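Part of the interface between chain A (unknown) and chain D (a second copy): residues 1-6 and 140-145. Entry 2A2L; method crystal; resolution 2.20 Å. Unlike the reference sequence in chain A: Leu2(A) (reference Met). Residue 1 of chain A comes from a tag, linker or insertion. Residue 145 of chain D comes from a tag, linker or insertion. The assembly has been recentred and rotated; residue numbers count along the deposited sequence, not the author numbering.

Chain A, residues 1-6: SLMNKS
Chain D 140-145: CFSALE

The contact joins a helical segment of chain D, with the loop that follows it, to an extended N-terminal segment of chain A. Chain A from Leu2(A) to Asn4(A) holds phi between -60° and -79° and psi between 119° and 133°; Lys5(A) breaks this run at -104°/-21°, and Ser6(A) returns to an extended -143°/152°. The two CA traces run obliquely, with an opposed component. The closest pairing of CA atoms is Met3(A) with Glu145(D), 7.0 Å apart, so the chain D terminus lies beside the middle of the chain A segment. Together the two stretches bury 394 Å², and Lys5(A) contributes the largest share.

Cys140(D), helical at -60°/-45° with chi1 t, stays out of reach of chain A, but its carbonyl accepts within chain D: Leu144(D) N and Ala143(D) N both make weak hydrogen bonds to Cys140(D) O, at 3.2 and 3.4 Å.

Phe141(D) (-64/-52) supplies both a ring and a carbonyl. Its CA-to-CB bond points sideways, yet chi1 t and chi2 85° bring the ring to Lys5(A). The lysine leaves its backbone toward chain D with chi1 p and then runs straight, t at chi2, chi3 and chi4, placing CD over one ring face. Lys5(A) CD sits 4.0 Å from the centroid of the Phe141(D) ring, 25° off the normal, a CH-pi contact; Lys5(A) NZ lies 4.3 Å from the same centroid, 23° off the normal, a cation-pi contact. The amine also donates a hydrogen bond from Lys5(A) NZ to Phe141(D) O at 3.1 Å.

Ser142(D) (-73/-8, chi1 p) and Ala143(D) (-90/-18) turn their CB atoms away. Their small psi angles carry the chain through a turn, in which Leu144(D) N donates to Phe141(D) O at 2.8 Å. That carbonyl thus accepts from both its own chain and the lysine.

Leu144(D) swings to -72/170, chi1 m and chi2 t, with CB toward chain A. Its carbonyl is the second acceptor, at 3.2 Å from Lys5(A) NZ to Leu144(D) O, so one ammonium bridges two backbone oxygens of chain D. Its side chain adds apolar packing: Leu144(D) CB lies 4.1 Å from Lys5(A) CD, and Leu144(D) CD2 lies 4.1 Å from Met3(A) SD, the methionine adopting p, t, p.

Glu145(D), a tag residue, ends the chain at phi -114°, with chi1 and chi2 both m and chi3 -45°. Its CB direction is away overall, although Glu145(D) CB still touches Leu2(A) CD2 at 4.0 Å. The terminal carboxylate comes close too, with Glu145(D) OXT 3.4 Å from Leu2(A) CD2 and Glu145(D) O 3.8 Å from Lys5(A) CE. Glu145(D) OXT is also 3.0 Å from Met3(A) O, but these are two acceptors and form no hydrogen bond. Leu2(A), which differs from the reference sequence, reaches this corner with chi1 -110° and chi2 t.

The rule to read is economical: one lysine, extended beyond chi1, donates to two carbonyls while packing over an aromatic face.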

# COMPACT_ATOMS: atom_id res chain seq x y z
N SER A 1 -4.22 45.53 -5.49
CA SER A 1 -3.81 44.98 -6.82
C SER A 1 -4.92 44.13 -7.46
O SER A 1 -5.95 43.87 -6.84
CB SER A 1 -2.53 44.15 -6.68
OG SER A 1 -1.43 44.97 -6.31
N LEU A 2 -4.69 43.72 -8.71
CA LEU A 2 -5.40 42.60 -9.31
C LEU A 2 -4.80 41.28 -8.84
O LEU A 2 -3.56 41.10 -8.85
CB LEU A 2 -5.29 42.67 -10.83
CG LEU A 2 -6.53 43.01 -11.67
CD1 LEU A 2 -6.07 43.69 -12.95
CD2 LEU A 2 -7.30 41.73 -11.99
N MET A 3 -5.66 40.35 -8.43
CA MET A 3 -5.22 38.98 -8.27
C MET A 3 -5.00 38.27 -9.60
O MET A 3 -5.88 38.25 -10.48
CB MET A 3 -6.09 38.17 -7.29
CG MET A 3 -7.53 37.93 -7.71
SD MET A 3 -8.23 36.56 -6.77
CE MET A 3 -8.30 37.20 -5.10
N ASN A 4 -3.80 37.72 -9.74
CA ASN A 4 -3.57 36.59 -10.62
C ASN A 4 -4.42 35.41 -10.19
O ASN A 4 -4.31 34.92 -9.07
CB ASN A 4 -2.08 36.21 -10.65
CG ASN A 4 -1.52 36.17 -12.06
OD1 ASN A 4 -2.28 36.18 -13.04
ND2 ASN A 4 -0.20 36.11 -12.18
N LYS A 5 -5.30 34.98 -11.08
CA LYS A 5 -6.18 33.88 -10.80
C LYS A 5 -5.71 32.62 -11.50
O LYS A 5 -6.03 31.51 -11.08
CB LYS A 5 -7.64 34.23 -11.10
CG LYS A 5 -8.08 34.27 -12.55
CD LYS A 5 -9.63 34.31 -12.59
CE LYS A 5 -10.20 34.57 -13.98
NZ LYS A 5 -11.70 34.43 -14.01
N SER A 6 -4.91 32.82 -12.54
CA SER A 6 -4.12 31.75 -13.12
C SER A 6 -2.73 32.23 -13.59
O SER A 6 -2.56 33.41 -13.93
CB SER A 6 -4.91 31.03 -14.22
OG SER A 6 -4.58 31.50 -15.50
N CYS D 140 -17.81 30.85 -8.75
CA CYS D 140 -16.93 31.81 -8.08
C CYS D 140 -15.75 32.22 -8.98
O CYS D 140 -15.42 33.40 -9.09
CB CYS D 140 -16.42 31.27 -6.75
SG CYS D 140 -15.43 32.44 -5.82
N PHE D 141 -15.11 31.23 -9.60
CA PHE D 141 -13.90 31.48 -10.38
C PHE D 141 -14.21 32.39 -11.57
O PHE D 141 -13.55 33.42 -11.74
CB PHE D 141 -13.27 30.17 -10.85
CG PHE D 141 -12.03 30.34 -11.67
CD1 PHE D 141 -10.79 30.49 -11.06
CD2 PHE D 141 -12.10 30.35 -13.07
CE1 PHE D 141 -9.63 30.64 -11.83
CE2 PHE D 141 -10.95 30.51 -13.84
CZ PHE D 141 -9.72 30.66 -13.23
N SER D 142 -15.21 32.03 -12.36
CA SER D 142 -15.48 32.72 -13.62
C SER D 142 -16.10 34.10 -13.41
O SER D 142 -16.23 34.88 -14.36
CB SER D 142 -16.35 31.88 -14.54
OG SER D 142 -17.62 31.67 -13.98
N ALA D 143 -16.47 34.40 -12.16
CA ALA D 143 -16.82 35.75 -11.72
C ALA D 143 -15.63 36.55 -11.19
O ALA D 143 -15.71 37.79 -11.10
CB ALA D 143 -17.90 35.67 -10.66
N LEU D 144 -14.52 35.88 -10.86
CA LEU D 144 -13.28 36.60 -10.48
C LEU D 144 -12.59 37.29 -11.67
O LEU D 144 -12.96 37.07 -12.84
CB LEU D 144 -12.29 35.70 -9.74
CG LEU D 144 -12.63 35.33 -8.29
CD1 LEU D 144 -11.91 34.04 -7.90
CD2 LEU D 144 -12.29 36.46 -7.31
N GLU D 145 -11.60 38.12 -11.36
CA GLU D 145 -10.92 38.92 -12.37
C GLU D 145 -9.46 38.56 -12.58
O GLU D 145 -9.09 38.21 -13.70
CB GLU D 145 -11.06 40.42 -12.07
CG GLU D 145 -12.36 41.00 -12.56
CD GLU D 145 -12.58 40.75 -14.05
OE1 GLU D 145 -11.62 40.95 -14.84
OE2 GLU D 145 -13.72 40.37 -14.44
OXT GLU D 145 -8.62 38.62 -11.68